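Local coordinates for protein major extracellular endoglucanase (Xanthomonas campestris pv. campestris, PDB 4TUF) that hydrolyses internal beta-1,4-glucosidic linkages in cellulose, lichenin and cereal beta-glucans through its family 5 catalytic domain, at residues N31-W42 / P72-L83. Residues are numbered along the deposited sequence; the frame is centred on the assembly and turned at random.
Sequences NHVMHGLWARNW and PASIDYSRNADL. With 2HP (dihydrogenphosphate ion), chain E.
Asn80 and Trp42 meet where the two loops lie side by side: the amide OD1 of Asn80 accepts a hydrogen bond from the backbone N of Trp42 at 2.9 Å, in the amide plane. Its ND2 uses both hydrogens, one for Arg40 O and one, within its own loop, for Asp76 O at 3.0 Å, so three bonds fix the rotation of this buried amide. Asn41 returns the grip: CG turned anti to the backbone N (chi1 172°) swings ND2 onto Arg79 O, an almost straight bond of 2.6 Å, and the two asparagine amides lie in nearly parallel but stepped planes. The indole NE1 of Trp42 points in its ring plane at the syn lone pair of Asp82 OD1 (3.1 Å), while Asp82 OD2 faces a bound dihydrogenphosphate, whose pocket Lys43 and Lys94 complete.

Backbone bonds join Ala73 N to Asn31 O and Asp76 N to Leu37 O. Arg79, extended from CG to NE, lays one guanidinium face over Ala39 O; NE forms a salt bridge with Asp76 OD2 (3.1 Å) and a weak bond to Trp38 O. Asp76 OD1 closes an Asx turn on Ser78 N.

Apolar contacts complete the interface: Leu83 covers one face of the Trp42 indole, its CD1 making an off-centre CH-pi contact and touching Leu37 CD1 (3.8 Å), and Val33 CG2 meets Ile75 CD1 (3.9 Å).

The contact ties together consecutive beta-alpha loops of the TIM barrel, those following strands 16-23 and 56-61. Asn41 N-caps helix 42-51, whose Met45 packs on Leu37, and Pro72 and Ile75 pack on Ile91 of helix 88-102.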
# COMPACT_ATOMS: atom_id res chain seq x y z
N ASN A 31 5.73 -17.10 -5.85
CA ASN A 31 5.46 -18.06 -4.77
C ASN A 31 3.98 -18.14 -4.39
O ASN A 31 3.53 -19.15 -3.87
CB ASN A 31 6.28 -17.71 -3.53
CG ASN A 31 7.77 -17.87 -3.75
OD1 ASN A 31 8.20 -18.57 -4.67
ND2 ASN A 31 8.56 -17.24 -2.89
N HIS A 32 3.25 -17.05 -4.65
CA HIS A 32 1.82 -16.96 -4.35
C HIS A 32 1.50 -17.28 -2.88
O HIS A 32 0.56 -18.01 -2.59
CB HIS A 32 1.02 -17.89 -5.27
CG HIS A 32 1.36 -17.74 -6.72
ND1 HIS A 32 2.09 -18.68 -7.41
CD2 HIS A 32 1.09 -16.75 -7.60
CE1 HIS A 32 2.24 -18.28 -8.67
NE2 HIS A 32 1.64 -17.11 -8.80
N VAL A 33 2.29 -16.73 -1.97
CA VAL A 33 2.06 -16.88 -0.54
C VAL A 33 2.92 -15.83 0.16
O VAL A 33 3.98 -15.48 -0.35
CB VAL A 33 2.40 -18.31 -0.04
CG1 VAL A 33 3.89 -18.62 -0.22
CG2 VAL A 33 1.98 -18.52 1.42
N MET A 34 2.48 -15.33 1.31
CA MET A 34 3.29 -14.36 2.06
C MET A 34 4.67 -14.94 2.35
O MET A 34 4.80 -16.14 2.61
CB MET A 34 2.59 -13.93 3.36
CG MET A 34 2.49 -15.01 4.41
SD MET A 34 1.74 -14.44 5.95
CE MET A 34 2.99 -13.33 6.54
N HIS A 35 5.69 -14.10 2.28
CA HIS A 35 7.08 -14.54 2.38
C HIS A 35 7.50 -14.92 3.79
O HIS A 35 6.90 -14.49 4.78
CB HIS A 35 8.02 -13.44 1.87
CG HIS A 35 8.17 -13.41 0.38
ND1 HIS A 35 8.49 -12.27 -0.31
CD2 HIS A 35 8.06 -14.40 -0.54
CE1 HIS A 35 8.57 -12.55 -1.60
NE2 HIS A 35 8.31 -13.83 -1.77
N GLY A 36 8.56 -15.73 3.88
CA GLY A 36 9.17 -16.07 5.15
C GLY A 36 8.70 -17.38 5.74
O GLY A 36 9.15 -17.78 6.82
N LEU A 37 7.81 -18.07 5.04
CA LEU A 37 7.29 -19.33 5.54
C LEU A 37 8.29 -20.46 5.32
O LEU A 37 7.97 -21.63 5.55
CB LEU A 37 5.94 -19.65 4.90
CG LEU A 37 4.88 -18.55 5.07
CD1 LEU A 37 3.48 -19.06 4.78
CD2 LEU A 37 4.95 -17.92 6.46
N TRP A 38 9.49 -20.12 4.86
CA TRP A 38 10.60 -21.07 4.88
C TRP A 38 11.34 -20.96 6.21
O TRP A 38 12.03 -21.89 6.63
CB TRP A 38 11.57 -20.83 3.72
CG TRP A 38 12.08 -19.42 3.62
CD1 TRP A 38 13.17 -18.89 4.24
CD2 TRP A 38 11.50 -18.36 2.84
NE1 TRP A 38 13.31 -17.56 3.90
CE2 TRP A 38 12.30 -17.21 3.04
CE3 TRP A 38 10.39 -18.27 1.99
CZ2 TRP A 38 12.03 -15.99 2.42
CZ3 TRP A 38 10.12 -17.05 1.38
CH2 TRP A 38 10.93 -15.93 1.60
N ALA A 39 11.17 -19.83 6.89
CA ALA A 39 11.91 -19.54 8.11
C ALA A 39 11.01 -19.47 9.34
O ALA A 39 11.46 -19.70 10.46
CB ALA A 39 12.68 -18.25 7.94
N ARG A 40 9.74 -19.14 9.13
CA ARG A 40 8.82 -18.87 10.23
C ARG A 40 7.46 -19.56 10.06
O ARG A 40 7.09 -19.95 8.95
CB ARG A 40 8.59 -17.36 10.38
CG ARG A 40 9.86 -16.55 10.58
CD ARG A 40 10.43 -16.71 11.98
NE ARG A 40 9.44 -16.44 13.02
CZ ARG A 40 9.04 -15.22 13.38
NH1 ARG A 40 9.54 -14.15 12.77
NH2 ARG A 40 8.14 -15.07 14.34
N ASN A 41 6.73 -19.69 11.16
CA ASN A 41 5.34 -20.12 11.13
C ASN A 41 4.44 -18.91 10.89
O ASN A 41 4.58 -17.89 11.57
CB ASN A 41 4.96 -20.82 12.43
CG ASN A 41 3.47 -21.10 12.53
OD1 ASN A 41 2.72 -20.32 13.12
ND2 ASN A 41 3.04 -22.21 11.95
N TRP A 42 3.54 -19.02 9.92
CA TRP A 42 2.78 -17.86 9.45
C TRP A 42 1.95 -17.22 10.57
O TRP A 42 1.90 -16.00 10.68
CB TRP A 42 1.87 -18.25 8.28
CG TRP A 42 0.75 -19.16 8.66
CD1 TRP A 42 0.82 -20.52 8.86
CD2 TRP A 42 -0.61 -18.79 8.90
NE1 TRP A 42 -0.42 -21.01 9.20
CE2 TRP A 42 -1.31 -19.96 9.24
CE3 TRP A 42 -1.30 -17.58 8.86
CZ2 TRP A 42 -2.67 -19.96 9.54
CZ3 TRP A 42 -2.64 -17.57 9.16
CH2 TRP A 42 -3.32 -18.75 9.49
N PRO A 72 1.10 -22.82 -4.05
CA PRO A 72 2.16 -21.99 -3.46
C PRO A 72 3.53 -22.65 -3.56
O PRO A 72 3.64 -23.84 -3.87
CB PRO A 72 1.73 -21.85 -2.01
CG PRO A 72 0.99 -23.12 -1.73
CD PRO A 72 0.27 -23.47 -3.01
N ALA A 73 4.58 -21.87 -3.29
CA ALA A 73 5.94 -22.40 -3.27
C ALA A 73 6.71 -21.81 -2.09
O ALA A 73 6.26 -20.84 -1.47
CB ALA A 73 6.65 -22.10 -4.57
N SER A 74 7.86 -22.41 -1.80
CA SER A 74 8.79 -21.96 -0.76
C SER A 74 8.27 -22.12 0.67
O SER A 74 8.88 -21.62 1.61
CB SER A 74 9.19 -20.49 -0.99
OG SER A 74 8.15 -19.60 -0.62
N ILE A 75 7.15 -22.81 0.84
CA ILE A 75 6.64 -23.03 2.19
C ILE A 75 7.32 -24.22 2.85
O ILE A 75 7.31 -25.32 2.30
CB ILE A 75 5.12 -23.25 2.21
CG1 ILE A 75 4.40 -22.07 1.55
CG2 ILE A 75 4.63 -23.42 3.64
CD1 ILE A 75 2.90 -22.26 1.48
N ASP A 76 7.90 -23.98 4.02
CA ASP A 76 8.41 -25.04 4.89
C ASP A 76 7.24 -25.64 5.68
O ASP A 76 6.79 -25.06 6.66
CB ASP A 76 9.46 -24.47 5.84
CG ASP A 76 10.16 -25.54 6.67
OD1 ASP A 76 9.58 -26.63 6.91
OD2 ASP A 76 11.30 -25.28 7.10
N TYR A 77 6.76 -26.80 5.25
CA TYR A 77 5.56 -27.37 5.85
C TYR A 77 5.81 -28.04 7.20
O TYR A 77 4.89 -28.53 7.84
CB TYR A 77 4.90 -28.36 4.88
CG TYR A 77 4.31 -27.69 3.66
CD1 TYR A 77 3.16 -26.91 3.77
CD2 TYR A 77 4.89 -27.82 2.41
CE1 TYR A 77 2.61 -26.28 2.67
CE2 TYR A 77 4.35 -27.19 1.30
CZ TYR A 77 3.20 -26.43 1.43
OH TYR A 77 2.65 -25.81 0.34
N SER A 78 7.07 -28.04 7.65
CA SER A 78 7.39 -28.49 9.00
C SER A 78 6.98 -27.43 10.01
O SER A 78 6.53 -27.74 11.11
CB SER A 78 8.88 -28.79 9.15
OG SER A 78 9.33 -29.62 8.09
N ARG A 79 7.13 -26.16 9.60
CA ARG A 79 6.78 -25.03 10.44
C ARG A 79 5.36 -24.56 10.16
O ARG A 79 4.82 -23.73 10.89
CB ARG A 79 7.74 -23.86 10.21
CG ARG A 79 9.20 -24.24 10.17
CD ARG A 79 10.01 -23.04 9.70
NE ARG A 79 11.42 -23.36 9.53
CZ ARG A 79 12.32 -23.31 10.51
NH1 ARG A 79 11.93 -22.97 11.73
NH2 ARG A 79 13.59 -23.60 10.27
N ASN A 80 4.78 -25.07 9.08
CA ASN A 80 3.46 -24.63 8.65
C ASN A 80 2.57 -25.81 8.25
O ASN A 80 2.11 -25.89 7.12
CB ASN A 80 3.59 -23.65 7.48
CG ASN A 80 4.36 -22.40 7.84
OD1 ASN A 80 3.80 -21.44 8.38
ND2 ASN A 80 5.65 -22.40 7.55
N ALA A 81 2.33 -26.70 9.21
CA ALA A 81 1.63 -27.96 8.94
C ALA A 81 0.19 -27.76 8.49
O ALA A 81 -0.34 -28.55 7.72
CB ALA A 81 1.66 -28.84 10.18
N ASP A 82 -0.45 -26.70 8.98
CA ASP A 82 -1.86 -26.48 8.67
C ASP A 82 -2.07 -25.85 7.29
O ASP A 82 -3.21 -25.57 6.90
CB ASP A 82 -2.51 -25.63 9.75
CG ASP A 82 -1.92 -24.24 9.84
OD1 ASP A 82 -0.78 -24.05 9.37
OD2 ASP A 82 -2.59 -23.34 10.38
N LEU A 83 -0.99 -25.61 6.55
CA LEU A 83 -1.11 -25.09 5.18
C LEU A 83 -0.86 -26.18 4.13
O LEU A 83 -1.05 -25.95 2.93
CB LEU A 83 -0.14 -23.94 4.95
CG LEU A 83 -0.27 -22.70 5.83
CD1 LEU A 83 0.72 -21.65 5.36
CD2 LEU A 83 -1.69 -22.17 5.83
P 2HP E . -5.61 -24.14 12.11
O1 2HP E . -6.82 -24.56 12.91
O2 2HP E . -4.35 -24.46 12.89
O3 2HP E . -5.60 -24.89 10.80
O4 2HP E . -5.67 -22.65 11.85